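PDB 4N0T: U4/U6 snRNA-associated-splicing factor PRP24 from Saccharomyces cerevisiae, which binds U6 snRNA and anneals it to U4 snRNA, serving as a recycling factor of the spliceosome. Local coordinates for residues G177-I182 / F225-N230. Residues are numbered along the deposited sequence; the frame is centred on the assembly and turned at random.
Sequences GREIMI and FMVFEN. With nucleotides of chain B.
Phe225 lies flat between Met181 and the cytosine of C14 of chain B, each covering one ring face. Met181, with CG anti to the backbone N (chi1 -174°), runs unbent beside the ring and sets CG 4.0 Å from the Phe225 centroid; its flexible thioether then reaches past the rim to the adenine of A13 of chain B. Glu179, equally extended, leans its methylene CG on Val227 CG2 and presents its carboxylate to the cytosine, where OE1 accepts a 2.8 Å bond from N4 of C14 of chain B; Thr174 also bonds OE1. On the other sheet face, Ile180 CD1 meets the Phe228 ring at its edge, 3.8 Å from CE1, while CG1 lies alongside Met226 CB, branched and thioether chains filling the hollow beneath helix 192-199. At the strand end, Arg178 bends at chi3 (-74°); Phe228 O lies in the guanidinium plane and accepts a bond from NH1 (2.9 Å), which also pairs with Glu206; NE pairs with Glu176. An alanine at Arg178 would probably leave Phe228 O and both glutamates without these partners and uncover Val227 CG1. These neighbouring antiparallel strands are the central pair of an RNA recognition motif, whose RNA-facing aromatic, Phe225, here lies face-on against the cytosine.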
loop_
_atom_site.group_PDB
_atom_site.type_symbol
_atom_site.label_atom_id
_atom_site.label_comp_id
_atom_site.label_asym_id
_atom_site.label_seq_id
_atom_site.Cartn_x
_atom_site.Cartn_y
_atom_site.Cartn_z
ATOM N N GLY A 177 6.975 18.681 -6.011
ATOM C CA GLY A 177 6.702 19.678 -7.032
ATOM C C GLY A 177 7.965 20.259 -7.621
ATOM O O GLY A 177 7.969 21.405 -8.078
ATOM N N ARG A 178 9.042 19.478 -7.612
ATOM C CA ARG A 178 10.326 19.985 -8.106
ATOM C C ARG A 178 10.693 19.464 -9.487
ATOM O O ARG A 178 11.750 19.814 -10.019
ATOM C CB ARG A 178 11.447 19.614 -7.132
ATOM C CG ARG A 178 11.304 20.271 -5.781
ATOM C CD ARG A 178 12.543 20.069 -4.929
ATOM N NE ARG A 178 12.713 18.718 -4.389
ATOM C CZ ARG A 178 13.678 17.884 -4.766
ATOM N NH1 ARG A 178 14.533 18.239 -5.720
ATOM N NH2 ARG A 178 13.793 16.691 -4.201
ATOM N N GLU A 179 9.850 18.600 -10.053
ATOM C CA GLU A 179 10.154 17.981 -11.339
ATOM C C GLU A 179 9.236 18.511 -12.423
ATOM O O GLU A 179 8.004 18.459 -12.287
ATOM C CB GLU A 179 10.017 16.446 -11.268
ATOM C CG GLU A 179 10.395 15.769 -12.600
ATOM C CD GLU A 179 10.144 14.265 -12.592
ATOM O OE1 GLU A 179 9.089 13.845 -12.063
ATOM O OE2 GLU A 179 11.001 13.498 -13.100
ATOM N N ILE A 180 9.821 19.015 -13.507
ATOM C CA ILE A 180 9.018 19.433 -14.646
ATOM C C ILE A 180 9.104 18.383 -15.749
ATOM O O ILE A 180 10.082 17.606 -15.829
ATOM C CB ILE A 180 9.439 20.817 -15.206
ATOM C CG1 ILE A 180 10.912 20.813 -15.616
ATOM C CG2 ILE A 180 9.165 21.910 -14.164
ATOM C CD1 ILE A 180 11.306 22.032 -16.497
ATOM N N MET A 181 8.062 18.337 -16.573
ATOM C CA MET A 181 8.087 17.546 -17.791
ATOM C C MET A 181 8.059 18.509 -18.968
ATOM O O MET A 181 7.235 19.432 -19.023
ATOM C CB MET A 181 6.878 16.614 -17.869
ATOM C CG MET A 181 6.928 15.661 -19.068
ATOM S SD MET A 181 5.468 14.580 -19.133
ATOM C CE MET A 181 6.004 13.421 -20.365
ATOM N N ILE A 182 8.972 18.282 -19.899
ATOM C CA ILE A 182 9.053 19.081 -21.119
ATOM C C ILE A 182 8.565 18.177 -22.247
ATOM O O ILE A 182 9.078 17.065 -22.423
ATOM C CB ILE A 182 10.506 19.504 -21.368
ATOM C CG1 ILE A 182 11.040 20.267 -20.145
ATOM C CG2 ILE A 182 10.618 20.351 -22.640
ATOM C CD1 ILE A 182 12.560 20.272 -20.024
ATOM N N PHE A 225 12.467 15.051 -18.575
ATOM C CA PHE A 225 12.077 15.490 -17.250
ATOM C C PHE A 225 13.263 16.163 -16.603
ATOM O O PHE A 225 14.406 15.768 -16.825
ATOM C CB PHE A 225 11.674 14.296 -16.396
ATOM C CG PHE A 225 10.420 13.601 -16.852
ATOM C CD1 PHE A 225 10.454 12.670 -17.881
ATOM C CD2 PHE A 225 9.206 13.869 -16.232
ATOM C CE1 PHE A 225 9.297 12.017 -18.286
ATOM C CE2 PHE A 225 8.040 13.219 -16.639
ATOM C CZ PHE A 225 8.094 12.286 -17.662
ATOM N N MET A 226 12.991 17.176 -15.800
ATOM C CA MET A 226 14.046 17.957 -15.186
ATOM C C MET A 226 13.673 18.216 -13.735
ATOM O O MET A 226 12.569 18.692 -13.437
ATOM C CB MET A 226 14.234 19.269 -15.951
ATOM C CG MET A 226 15.258 20.212 -15.307
ATOM S SD MET A 226 15.497 21.670 -16.357
ATOM C CE MET A 226 16.014 20.923 -17.905
ATOM N N VAL A 227 14.575 17.852 -12.832
ATOM C CA VAL A 227 14.370 18.075 -11.416
ATOM C C VAL A 227 15.208 19.245 -10.915
ATOM O O VAL A 227 16.431 19.261 -11.103
ATOM C CB VAL A 227 14.771 16.836 -10.623
ATOM C CG1 VAL A 227 14.669 17.121 -9.137
ATOM C CG2 VAL A 227 13.870 15.676 -11.013
ATOM N N PHE A 228 14.549 20.203 -10.271
ATOM C CA PHE A 228 15.244 21.359 -9.691
ATOM C C PHE A 228 15.461 21.133 -8.207
ATOM O O PHE A 228 14.674 20.425 -7.562
ATOM C CB PHE A 228 14.418 22.619 -9.869
ATOM C CG PHE A 228 14.366 23.105 -11.278
ATOM C CD1 PHE A 228 13.376 22.651 -12.139
ATOM C CD2 PHE A 228 15.300 24.030 -11.736
ATOM C CE1 PHE A 228 13.321 23.102 -13.460
ATOM C CE2 PHE A 228 15.256 24.488 -13.061
ATOM C CZ PHE A 228 14.265 24.023 -13.917
ATOM N N GLU A 229 16.513 21.744 -7.660
ATOM C CA GLU A 229 16.804 21.595 -6.231
ATOM C C GLU A 229 15.694 22.153 -5.364
ATOM O O GLU A 229 15.457 21.646 -4.265
ATOM C CB GLU A 229 18.122 22.277 -5.860
ATOM C CG GLU A 229 19.355 21.426 -6.100
ATOM C CD GLU A 229 20.623 22.128 -5.656
ATOM O OE1 GLU A 229 20.515 23.147 -4.933
ATOM O OE2 GLU A 229 21.721 21.668 -6.038
ATOM N N ASN A 230 15.019 23.203 -5.826
ATOM C CA ASN A 230 13.880 23.703 -5.058
ATOM C C ASN A 230 12.624 24.005 -5.869
ATOM O O ASN A 230 12.679 24.299 -7.076
ATOM C CB ASN A 230 14.272 24.892 -4.169
ATOM C CG ASN A 230 14.723 26.085 -4.965
ATOM O OD1 ASN A 230 13.909 26.755 -5.602
ATOM N ND2 ASN A 230 16.023 26.371 -4.929
ATOM P P C B 14 7.708 5.708 -16.885
ATOM O OP1 C B 14 7.336 4.642 -17.863
ATOM O OP2 C B 14 7.308 5.568 -15.454
ATOM O "O5'" C B 14 9.286 5.905 -16.874
ATOM C "C5'" C B 14 10.037 5.966 -18.084
ATOM C "C4'" C B 14 11.098 7.035 -18.018
ATOM O "O4'" C B 14 10.454 8.328 -17.906
ATOM C "C3'" C B 14 12.031 6.990 -16.811
ATOM O "O3'" C B 14 13.109 6.090 -16.966
ATOM C "C2'" C B 14 12.494 8.431 -16.700
ATOM O "O2'" C B 14 13.460 8.713 -17.710
ATOM C "C1'" C B 14 11.228 9.179 -17.090
ATOM N N1 C B 14 10.404 9.655 -15.950
ATOM C C2 C B 14 10.902 10.708 -15.182
ATOM O O2 C B 14 12.041 11.149 -15.420
ATOM N N3 C B 14 10.146 11.219 -14.193
ATOM C C4 C B 14 8.928 10.731 -13.948
ATOM N N4 C B 14 8.253 11.302 -12.952
ATOM C C5 C B 14 8.372 9.666 -14.724
ATOM C C6 C B 14 9.138 9.175 -15.719
ATOM P P A B 13 7.771 5.901 -22.104
ATOM O OP1 A B 13 8.689 4.806 -21.659
ATOM O OP2 A B 13 6.293 5.769 -22.062
ATOM O "O5'" A B 13 8.208 7.186 -21.279
ATOM C "C5'" A B 13 7.259 8.176 -20.925
ATOM C "C4'" A B 13 7.234 8.351 -19.431
ATOM O "O4'" A B 13 6.567 9.598 -19.101
ATOM C "C3'" A B 13 6.493 7.260 -18.655
ATOM O "O3'" A B 13 7.129 7.117 -17.383
ATOM C "C2'" A B 13 5.127 7.900 -18.439
ATOM O "O2'" A B 13 4.384 7.352 -17.372
ATOM C "C1'" A B 13 5.547 9.333 -18.158
ATOM N N9 A B 13 4.524 10.364 -18.294
ATOM C C8 A B 13 3.695 10.657 -19.345
ATOM N N7 A B 13 2.947 11.709 -19.125
ATOM C C5 A B 13 3.323 12.141 -17.861
ATOM C C6 A B 13 2.900 13.208 -17.059
ATOM N N6 A B 13 1.959 14.083 -17.432
ATOM N N1 A B 13 3.495 13.359 -15.856
ATOM C C2 A B 13 4.436 12.495 -15.484
ATOM N N3 A B 13 4.914 11.446 -16.147
ATOM C C4 A B 13 4.305 11.326 -17.341
#